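Local coordinates for esterase (Thermotoga maritima, PDB 3DOH), which hydrolyses carboxylic esters as a thermostable enzyme that joins an alpha/beta-hydrolase domain to an N-terminal immunoglobulin-like domain, at residues 59-64 with 81-86; 145-150 with 158-163; 210-215 with 371-376. One frame throughout, in Å; residues are numbered along the deposited sequence.

Contact 1. Residues 59-64 with 81-86; sequences TKVYAN and VVLELS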
loop_
_atom_site.group_PDB
_atom_site.type_symbol
_atom_site.label_atom_id
_atom_site.label_comp_id
_atom_site.label_asym_id
_atom_site.label_seq_id
_atom_site.Cartn_x
_atom_site.Cartn_y
_atom_site.Cartn_z
ATOM N N THR A 59 1.503 -21.911 6.193
ATOM C CA THR A 59 0.345 -21.112 6.605
ATOM C C THR A 59 -0.336 -21.547 7.932
ATOM O O THR A 59 -0.899 -20.702 8.636
ATOM C CB THR A 59 -0.710 -21.029 5.487
ATOM O OG1 THR A 59 -0.983 -22.347 5.004
ATOM C CG2 THR A 59 -0.195 -20.219 4.341
ATOM N N LYS A 60 -0.320 -22.849 8.245
ATOM C CA LYS A 60 -0.761 -23.344 9.567
ATOM C C LYS A 60 0.107 -24.547 9.964
ATOM O O LYS A 60 0.540 -25.282 9.086
ATOM C CB LYS A 60 -2.251 -23.774 9.584
ATOM C CG LYS A 60 -3.243 -23.098 8.579
ATOM C CD LYS A 60 -3.759 -21.681 8.987
ATOM C CE LYS A 60 -5.244 -21.460 8.593
ATOM N NZ LYS A 60 -5.713 -22.226 7.345
ATOM N N VAL A 61 0.376 -24.739 11.261
ATOM C CA VAL A 61 0.927 -26.019 11.788
ATOM C C VAL A 61 -0.078 -26.746 12.688
ATOM O O VAL A 61 -0.772 -26.104 13.472
ATOM C CB VAL A 61 2.228 -25.846 12.621
ATOM C CG1 VAL A 61 2.812 -27.215 12.962
ATOM C CG2 VAL A 61 3.250 -25.063 11.881
ATOM N N TYR A 62 -0.135 -28.075 12.589
ATOM C CA TYR A 62 -0.959 -28.903 13.501
ATOM C C TYR A 62 -0.489 -30.377 13.627
ATOM O O TYR A 62 0.400 -30.834 12.905
ATOM C CB TYR A 62 -2.467 -28.810 13.156
ATOM C CG TYR A 62 -2.830 -29.265 11.743
ATOM C CD1 TYR A 62 -2.869 -28.351 10.676
ATOM C CD2 TYR A 62 -3.110 -30.595 11.479
ATOM C CE1 TYR A 62 -3.179 -28.756 9.384
ATOM C CE2 TYR A 62 -3.420 -31.015 10.191
ATOM C CZ TYR A 62 -3.458 -30.095 9.148
ATOM O OH TYR A 62 -3.743 -30.535 7.879
ATOM N N ALA A 63 -1.087 -31.120 14.549
ATOM C CA ALA A 63 -0.709 -32.514 14.694
ATOM C C ALA A 63 -1.889 -33.447 14.591
ATOM O O ALA A 63 -2.987 -33.088 14.982
ATOM C CB ALA A 63 -0.003 -32.715 15.992
ATOM N N ASN A 64 -1.660 -34.638 14.047
ATOM C CA ASN A 64 -2.629 -35.740 14.080
ATOM C C ASN A 64 -1.885 -37.075 14.268
ATOM O O ASN A 64 -0.644 -37.090 14.428
ATOM C CB ASN A 64 -3.496 -35.750 12.816
ATOM C CG ASN A 64 -2.695 -36.022 11.535
ATOM O OD1 ASN A 64 -2.923 -35.394 10.494
ATOM N ND2 ASN A 64 -1.774 -36.971 11.598
ATOM N N VAL A 81 3.378 -34.276 12.465
ATOM C CA VAL A 81 3.240 -32.838 12.416
ATOM C C VAL A 81 3.076 -32.404 10.953
ATOM O O VAL A 81 3.910 -32.709 10.075
ATOM C CB VAL A 81 4.412 -32.127 13.145
ATOM C CG1 VAL A 81 4.504 -30.640 12.763
ATOM C CG2 VAL A 81 4.265 -32.307 14.653
ATOM N N VAL A 82 1.961 -31.713 10.728
ATOM C CA VAL A 82 1.591 -31.185 9.450
ATOM C C VAL A 82 1.945 -29.720 9.348
ATOM O O VAL A 82 1.570 -28.909 10.191
ATOM C CB VAL A 82 0.077 -31.324 9.200
ATOM C CG1 VAL A 82 -0.358 -30.549 7.896
ATOM C CG2 VAL A 82 -0.298 -32.781 9.082
ATOM N N LEU A 83 2.653 -29.399 8.280
ATOM C CA LEU A 83 2.976 -28.037 7.941
ATOM C C LEU A 83 2.250 -27.777 6.650
ATOM O O LEU A 83 2.609 -28.345 5.625
ATOM C CB LEU A 83 4.478 -27.923 7.660
ATOM C CG LEU A 83 5.476 -28.332 8.744
ATOM C CD1 LEU A 83 6.846 -28.121 8.204
ATOM C CD2 LEU A 83 5.257 -27.531 10.022
ATOM N N GLU A 84 1.224 -26.947 6.672
ATOM C CA GLU A 84 0.514 -26.649 5.452
ATOM C C GLU A 84 1.213 -25.511 4.703
ATOM O O GLU A 84 1.769 -24.604 5.304
ATOM C CB GLU A 84 -0.956 -26.394 5.791
ATOM C CG GLU A 84 -1.549 -25.125 5.219
ATOM C CD GLU A 84 -2.984 -25.302 4.761
ATOM O OE1 GLU A 84 -3.716 -26.145 5.352
ATOM O OE2 GLU A 84 -3.360 -24.606 3.782
ATOM N N LEU A 85 1.205 -25.562 3.383
ATOM C CA LEU A 85 1.939 -24.575 2.567
ATOM C C LEU A 85 1.048 -23.735 1.633
ATOM O O LEU A 85 0.090 -24.240 1.070
ATOM C CB LEU A 85 3.036 -25.282 1.764
ATOM C CG LEU A 85 3.868 -26.298 2.562
ATOM C CD1 LEU A 85 4.715 -27.059 1.577
ATOM C CD2 LEU A 85 4.743 -25.642 3.658
ATOM N N SER A 86 1.372 -22.460 1.457
ATOM C CA SER A 86 0.566 -21.629 0.587
ATOM C C SER A 86 0.554 -22.203 -0.781
ATOM O O SER A 86 1.585 -22.388 -1.383
ATOM C CB SER A 86 1.048 -20.166 0.490
ATOM O OG SER A 86 0.147 -19.419 -0.357
#
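Tyr62 O takes the N-H of Val82 in a nearly straight bond, with Val82 N 2.8 Å from Tyr62 O, and a weaker CA-H contact from Val81 reaches the same oxygen. Tyr62 and Val82 lie on the antiparallel strands 59-64 and 81-85, neighbours in the sheet of the immunoglobulin-like N-terminal domain. The return bond runs from Tyr62 N to Val82 O at 3.1 Å and closes Tyr62 and Val82 into a hydrogen-bonded pair. Further along, Glu84 N meets Lys60 O at 3.0 Å. Thr59 N gives the last bond, 2.8 Å to Glu84 O.

On the face that carries Tyr62 and Val82, the two side chains run side by side and point the same way. Tyr62 CG sits between its backbone N and carbonyl carbon (chi1 60°), and the ring beyond it lies against Val82. Val82 CB stands over one ring face in a CH-pi contact, 3.8 Å from the centroid and shifted toward the rim, while CG1 is nearest CZ and OH and CG2 lies by CE2. The phenol OH is hydrogen-bonded to Leu69 O, which ties down the far end of the ring, and Phe71 also meets this ring.

The other face is purely apolar across the pair and is covered by Leu38 and by Phe43 of strand 43-48. Val61 holds CG1 anti to its backbone N (chi1 -173°). This methyl packs on Val81 CG1, with Val61 CG1 3.8 Å from Val81 CG1, and both methyls of Val61 touch Leu83 CD2, Val61 CG2 coming to 3.7 Å.

Contact 2. Residues 145-150 with 158-163; sequences LAFTFK and IPYRLF. With SO4 (sulfate ion), chain G.
The Tyr160 ring carries Phe147 CB over one face, 3.7 Å from its centroid and offset toward the rim, and has Ile158 O at its edge, in plane. The Phe147 ring itself is turned obliquely to it, planes 36° apart, and the closest side-chain approach is made by the methylene. Tyr160 CG lies between its backbone N and carbonyl carbon (chi1 70°), and the ring also reaches Phe149, whose CB is 3.9 Å from Tyr160 CE1. On the other side of this beta hairpin, Ala146 CB lies over one face of the Arg161 guanidinium, and a sulfate, probably from the crystallisation liquor, sits at its edge. The Arg161-sulfate bonds are weak, with Arg161 NH2 3.0 Å from sulfate O3; Phe144 O also binds NH2, Asn190 O binds NH1, and His138 ND1 binds the sulfate.

Three hydrogen-bonded pairs fasten the strands. The central one has Tyr160 N on Phe147 O at 2.8 Å and Phe147 N on Tyr160 O at 2.9 Å; at the Leu145 end one of the two bonds is weak. Strand 144-150 is outermost within the chain in the alpha/beta-hydrolase sheet, and strand 157-163 continues it onto strand 215-219 through backbone bonds of Pro159, Arg161 and Phe163. Phe149, Ile158 and Tyr160 face helix 242-257.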
loop_
_atom_site.group_PDB
_atom_site.type_symbol
_atom_site.label_atom_id
_atom_site.label_comp_id
_atom_site.label_asym_id
_atom_site.label_seq_id
_atom_site.Cartn_x
_atom_site.Cartn_y
_atom_site.Cartn_z
ATOM N N LEU A 145 -4.427 -47.044 -9.700
ATOM C CA LEU A 145 -3.484 -48.079 -10.115
ATOM C C LEU A 145 -2.828 -47.747 -11.441
ATOM O O LEU A 145 -3.442 -47.145 -12.316
ATOM C CB LEU A 145 -4.248 -49.391 -10.254
ATOM C CG LEU A 145 -4.928 -49.834 -8.969
ATOM C CD1 LEU A 145 -6.020 -50.826 -9.260
ATOM C CD2 LEU A 145 -3.851 -50.370 -8.030
ATOM N N ALA A 146 -1.568 -48.135 -11.576
ATOM C CA ALA A 146 -0.825 -47.956 -12.826
ATOM C C ALA A 146 -0.820 -49.260 -13.608
ATOM O O ALA A 146 -0.663 -50.330 -13.034
ATOM C CB ALA A 146 0.592 -47.490 -12.547
ATOM N N PHE A 147 -1.039 -49.165 -14.909
ATOM C CA PHE A 147 -1.017 -50.317 -15.788
ATOM C C PHE A 147 -0.410 -49.844 -17.091
ATOM O O PHE A 147 -0.362 -48.637 -17.345
ATOM C CB PHE A 147 -2.443 -50.843 -16.025
ATOM C CG PHE A 147 -3.048 -51.518 -14.831
ATOM C CD1 PHE A 147 -2.502 -52.694 -14.318
ATOM C CD2 PHE A 147 -4.171 -50.983 -14.205
ATOM C CE1 PHE A 147 -3.089 -53.328 -13.187
ATOM C CE2 PHE A 147 -4.758 -51.598 -13.075
ATOM C CZ PHE A 147 -4.229 -52.762 -12.576
ATOM N N THR A 148 0.071 -50.785 -17.902
ATOM C CA THR A 148 0.445 -50.528 -19.313
ATOM C C THR A 148 -0.299 -51.531 -20.153
ATOM O O THR A 148 -0.480 -52.658 -19.712
ATOM C CB THR A 148 1.909 -50.781 -19.562
ATOM O OG1 THR A 148 2.648 -50.316 -18.434
ATOM C CG2 THR A 148 2.357 -50.020 -20.752
ATOM N N PHE A 149 -0.732 -51.135 -21.344
ATOM C CA PHE A 149 -1.408 -52.044 -22.214
ATOM C C PHE A 149 -0.576 -52.111 -23.455
ATOM O O PHE A 149 -0.043 -51.087 -23.897
ATOM C CB PHE A 149 -2.806 -51.508 -22.508
ATOM C CG PHE A 149 -3.463 -52.081 -23.742
ATOM C CD1 PHE A 149 -4.154 -53.267 -23.681
ATOM C CD2 PHE A 149 -3.411 -51.398 -24.947
ATOM C CE1 PHE A 149 -4.783 -53.783 -24.804
ATOM C CE2 PHE A 149 -4.038 -51.895 -26.077
ATOM C CZ PHE A 149 -4.718 -53.096 -26.004
ATOM N N LYS A 150 -0.418 -53.319 -24.001
ATOM C CA LYS A 150 0.264 -53.477 -25.302
ATOM C C LYS A 150 -0.762 -53.841 -26.387
ATOM O O LYS A 150 -1.363 -54.916 -26.363
ATOM C CB LYS A 150 1.487 -54.440 -25.241
ATOM C CG LYS A 150 1.379 -55.725 -24.326
ATOM C CD LYS A 150 2.476 -56.798 -24.679
ATOM C CE LYS A 150 2.729 -57.847 -23.552
ATOM N NZ LYS A 150 1.987 -59.152 -23.714
ATOM N N ILE A 158 0.744 -48.270 -24.296
ATOM C CA ILE A 158 0.019 -47.163 -23.705
ATOM C C ILE A 158 -0.054 -47.337 -22.207
ATOM O O ILE A 158 -0.741 -48.228 -21.711
ATOM C CB ILE A 158 -1.424 -46.983 -24.315
ATOM C CG1 ILE A 158 -1.378 -46.558 -25.801
ATOM C CG2 ILE A 158 -2.255 -46.016 -23.476
ATOM C CD1 ILE A 158 -0.955 -45.158 -26.058
ATOM N N PRO A 159 0.651 -46.465 -21.472
ATOM C CA PRO A 159 0.490 -46.489 -20.021
ATOM C C PRO A 159 -0.866 -45.865 -19.632
ATOM O O PRO A 159 -1.332 -44.898 -20.302
ATOM C CB PRO A 159 1.664 -45.622 -19.519
ATOM C CG PRO A 159 2.471 -45.268 -20.727
ATOM C CD PRO A 159 1.566 -45.386 -21.897
ATOM N N TYR A 160 -1.500 -46.415 -18.593
ATOM C CA TYR A 160 -2.728 -45.826 -18.075
ATOM C C TYR A 160 -2.921 -45.944 -16.577
ATOM O O TYR A 160 -2.319 -46.777 -15.913
ATOM C CB TYR A 160 -3.945 -46.347 -18.833
ATOM C CG TYR A 160 -4.302 -47.799 -18.595
ATOM C CD1 TYR A 160 -3.639 -48.847 -19.285
ATOM C CD2 TYR A 160 -5.330 -48.137 -17.705
ATOM C CE1 TYR A 160 -3.994 -50.192 -19.079
ATOM C CE2 TYR A 160 -5.697 -49.462 -17.490
ATOM C CZ TYR A 160 -5.028 -50.483 -18.183
ATOM O OH TYR A 160 -5.415 -51.783 -17.946
ATOM N N ARG A 161 -3.737 -45.051 -16.049
ATOM C CA ARG A 161 -4.031 -45.015 -14.632
ATOM C C ARG A 161 -5.512 -45.243 -14.552
ATOM O O ARG A 161 -6.264 -44.631 -15.306
ATOM C CB ARG A 161 -3.699 -43.641 -13.998
ATOM C CG ARG A 161 -2.266 -43.138 -14.080
ATOM C CD ARG A 161 -1.251 -43.953 -13.300
ATOM N NE ARG A 161 -1.360 -43.827 -11.852
ATOM C CZ ARG A 161 -0.382 -43.437 -11.024
ATOM N NH1 ARG A 161 0.836 -43.113 -11.461
ATOM N NH2 ARG A 161 -0.640 -43.372 -9.725
ATOM N N LEU A 162 -5.927 -46.094 -13.627
ATOM C CA LEU A 162 -7.330 -46.464 -13.476
ATOM C C LEU A 162 -7.751 -46.373 -12.022
ATOM O O LEU A 162 -7.084 -46.932 -11.175
ATOM C CB LEU A 162 -7.530 -47.904 -13.949
ATOM C CG LEU A 162 -8.871 -48.581 -13.645
ATOM C CD1 LEU A 162 -9.930 -48.185 -14.679
ATOM C CD2 LEU A 162 -8.691 -50.087 -13.643
ATOM N N PHE A 163 -8.851 -45.687 -11.741
ATOM C CA PHE A 163 -9.427 -45.622 -10.372
ATOM C C PHE A 163 -10.523 -46.663 -10.258
ATOM O O PHE A 163 -11.430 -46.706 -11.059
ATOM C CB PHE A 163 -10.009 -44.216 -10.080
ATOM C CG PHE A 163 -10.690 -44.049 -8.709
ATOM C CD1 PHE A 163 -9.956 -43.598 -7.583
ATOM C CD2 PHE A 163 -12.074 -44.233 -8.570
ATOM C CE1 PHE A 163 -10.591 -43.351 -6.319
ATOM C CE2 PHE A 163 -12.726 -44.019 -7.316
ATOM C CZ PHE A 163 -11.968 -43.577 -6.182
HETATM S S SO4 G . 1.728 -43.014 -7.008
HETATM O O1 SO4 G . 2.163 -42.573 -8.333
HETATM O O2 SO4 G . 2.897 -43.616 -6.358
HETATM O O3 SO4 G . 0.630 -43.986 -7.105
HETATM O O4 SO4 G . 1.269 -41.860 -6.225
#

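Contact 3. Residues 210-215 with 371-376; sequences VVHPCF and AIEWLF
His212 lays its CB over the centre of the Phe376 ring, 3.7 Å from the centroid, while Phe376 CB sits in return over one face of the imidazole, offset toward its rim. The two rings are almost parallel, 4° apart, but slid so far that they barely overlap, their centroids being 4.9 Å apart; this is a reciprocal pair of CH-pi contacts rather than a stack. Phe376 CB points from the helix toward the loop 210-215, and CG is set anti to the carbonyl carbon (chi1 -72°). Val211 CB covers the opposite face of the imidazole, which is thus held between Val211 and Phe376. Glu373 OE1 comes to the imidazole edge, but the model is too tight there to define the interaction. At the far end of the Phe376 ring, Cys214 SG approaches the edge in a sulfur-aromatic contact, with SG 3.9 Å from Phe376 CZ.

The contact packs the C-terminal helix 369-376 against the loop that leads from helix 206-209 into strand 215-219. Phe376 also rests on Pro175 and Val177 of strand 174-180, and Val211 meets Val331 of the second subunit.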
loop_
_atom_site.group_PDB
_atom_site.type_symbol
_atom_site.label_atom_id
_atom_site.label_comp_id
_atom_site.label_asym_id
_atom_site.label_seq_id
_atom_site.Cartn_x
_atom_site.Cartn_y
_atom_site.Cartn_z
ATOM N N VAL A 210 -18.941 -40.734 -3.371
ATOM C CA VAL A 210 -19.914 -41.140 -2.383
ATOM C C VAL A 210 -21.346 -40.967 -2.893
ATOM O O VAL A 210 -22.280 -41.612 -2.386
ATOM C CB VAL A 210 -19.678 -40.305 -1.115
ATOM C CG1 VAL A 210 -20.595 -39.039 -1.085
ATOM C CG2 VAL A 210 -19.827 -41.149 0.076
ATOM N N VAL A 211 -21.538 -40.117 -3.910
ATOM C CA VAL A 211 -22.855 -40.059 -4.586
ATOM C C VAL A 211 -22.907 -40.732 -5.961
ATOM O O VAL A 211 -23.975 -41.138 -6.405
ATOM C CB VAL A 211 -23.504 -38.626 -4.584
ATOM C CG1 VAL A 211 -23.604 -38.125 -3.174
ATOM C CG2 VAL A 211 -22.686 -37.663 -5.361
ATOM N N HIS A 212 -21.756 -40.840 -6.616
ATOM C CA HIS A 212 -21.671 -41.501 -7.913
ATOM C C HIS A 212 -20.362 -42.272 -8.054
ATOM O O HIS A 212 -19.472 -41.870 -8.801
ATOM C CB HIS A 212 -21.804 -40.481 -9.045
ATOM C CG HIS A 212 -22.905 -39.488 -8.837
ATOM N ND1 HIS A 212 -22.682 -38.219 -8.347
ATOM C CD2 HIS A 212 -24.239 -39.578 -9.053
ATOM C CE1 HIS A 212 -23.830 -37.571 -8.270
ATOM N NE2 HIS A 212 -24.790 -38.373 -8.694
ATOM N N PRO A 213 -20.255 -43.382 -7.331
ATOM C CA PRO A 213 -19.178 -44.350 -7.562
ATOM C C PRO A 213 -19.121 -44.796 -9.018
ATOM O O PRO A 213 -20.135 -44.759 -9.715
ATOM C CB PRO A 213 -19.572 -45.526 -6.666
ATOM C CG PRO A 213 -21.054 -45.438 -6.572
ATOM C CD PRO A 213 -21.380 -43.972 -6.585
ATOM N N CYS A 214 -17.942 -45.217 -9.468
ATOM C CA CYS A 214 -17.211 -44.489 -10.499
ATOM C C CYS A 214 -15.822 -45.081 -10.713
ATOM O O CYS A 214 -14.993 -45.089 -9.803
ATOM C CB CYS A 214 -17.101 -43.007 -10.134
ATOM S SG CYS A 214 -16.320 -41.981 -11.401
ATOM N N PHE A 215 -15.575 -45.575 -11.922
ATOM C CA PHE A 215 -14.230 -45.824 -12.381
ATOM C C PHE A 215 -13.741 -44.643 -13.222
ATOM O O PHE A 215 -14.527 -43.957 -13.905
ATOM C CB PHE A 215 -14.207 -47.051 -13.287
ATOM C CG PHE A 215 -14.491 -48.365 -12.590
ATOM C CD1 PHE A 215 -15.796 -48.786 -12.355
ATOM C CD2 PHE A 215 -13.450 -49.224 -12.255
ATOM C CE1 PHE A 215 -16.063 -50.011 -11.738
ATOM C CE2 PHE A 215 -13.708 -50.474 -11.645
ATOM C CZ PHE A 215 -14.999 -50.865 -11.386
ATOM N N ALA A 371 -21.939 -29.393 -14.160
ATOM C CA ALA A 371 -21.362 -30.210 -15.237
ATOM C C ALA A 371 -21.122 -31.650 -14.804
ATOM O O ALA A 371 -21.523 -32.603 -15.497
ATOM C CB ALA A 371 -20.065 -29.590 -15.713
ATOM N N ILE A 372 -20.469 -31.801 -13.656
ATOM C CA ILE A 372 -20.272 -33.119 -13.031
ATOM C C ILE A 372 -21.596 -33.868 -12.802
ATOM O O ILE A 372 -21.766 -35.025 -13.234
ATOM C CB ILE A 372 -19.474 -32.958 -11.737
ATOM C CG1 ILE A 372 -18.029 -32.617 -12.095
ATOM C CG2 ILE A 372 -19.596 -34.187 -10.863
ATOM C CD1 ILE A 372 -17.352 -31.839 -11.032
ATOM N N GLU A 373 -22.556 -33.179 -12.181
ATOM C CA GLU A 373 -23.841 -33.795 -11.867
ATOM C C GLU A 373 -24.524 -34.211 -13.142
ATOM O O GLU A 373 -25.046 -35.348 -13.235
ATOM C CB GLU A 373 -24.731 -32.830 -11.087
ATOM C CG GLU A 373 -24.480 -32.843 -9.570
ATOM C CD GLU A 373 -24.510 -34.263 -8.992
ATOM O OE1 GLU A 373 -23.438 -34.734 -8.537
ATOM O OE2 GLU A 373 -25.593 -34.915 -9.024
ATOM N N TRP A 374 -24.510 -33.300 -14.131
ATOM C CA TRP A 374 -25.142 -33.546 -15.398
ATOM C C TRP A 374 -24.575 -34.795 -16.076
ATOM O O TRP A 374 -25.307 -35.569 -16.690
ATOM C CB TRP A 374 -24.954 -32.338 -16.294
ATOM C CG TRP A 374 -25.378 -32.591 -17.729
ATOM C CD1 TRP A 374 -26.642 -32.431 -18.252
ATOM C CD2 TRP A 374 -24.547 -33.053 -18.832
ATOM N NE1 TRP A 374 -26.632 -32.735 -19.597
ATOM C CE2 TRP A 374 -25.368 -33.116 -19.975
ATOM C CE3 TRP A 374 -23.188 -33.366 -18.968
ATOM C CZ2 TRP A 374 -24.877 -33.527 -21.233
ATOM C CZ3 TRP A 374 -22.707 -33.774 -20.231
ATOM C CH2 TRP A 374 -23.550 -33.854 -21.330
ATOM N N LEU A 375 -23.265 -35.007 -15.977
ATOM C CA LEU A 375 -22.692 -36.115 -16.729
ATOM C C LEU A 375 -23.291 -37.373 -16.149
ATOM O O LEU A 375 -23.717 -38.256 -16.901
ATOM C CB LEU A 375 -21.174 -36.120 -16.674
ATOM C CG LEU A 375 -20.374 -37.188 -17.436
ATOM C CD1 LEU A 375 -20.245 -36.836 -18.906
ATOM C CD2 LEU A 375 -19.018 -37.244 -16.821
ATOM N N PHE A 376 -23.397 -37.405 -14.820
ATOM C CA PHE A 376 -23.917 -38.591 -14.141
ATOM C C PHE A 376 -25.404 -38.893 -14.337
ATOM O O PHE A 376 -25.829 -40.028 -14.113
ATOM C CB PHE A 376 -23.489 -38.685 -12.657
ATOM C CG PHE A 376 -22.053 -39.022 -12.503
ATOM C CD1 PHE A 376 -21.566 -40.238 -12.957
ATOM C CD2 PHE A 376 -21.162 -38.112 -11.974
ATOM C CE1 PHE A 376 -20.217 -40.559 -12.855
ATOM C CE2 PHE A 376 -19.797 -38.443 -11.881
ATOM C CZ PHE A 376 -19.330 -39.667 -12.336
#

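How the contacts relate
The contacts follow one another along the chain, contact 1 in the immunoglobulin-like domain and contacts 2 and 3 in the hydrolase part. Contact 1 is remote from both others, its centre about 33 Å from that of contact 2 and about 31 Å from that of contact 3. Contacts 2 and 3 lie about 22 Å apart between centres yet touch, because strand 157-163 of one pairs with strand 215-219, into which the loop of the other runs; Phe163 packs on Cys214 and Phe215. One contact thus builds the edge of the hydrolase sheet; the other packs the C-terminal helix against that loop. Contacts 1 and 3 both touch the second subunit, contact 1 lightly, so both domains probably contribute to the assembly.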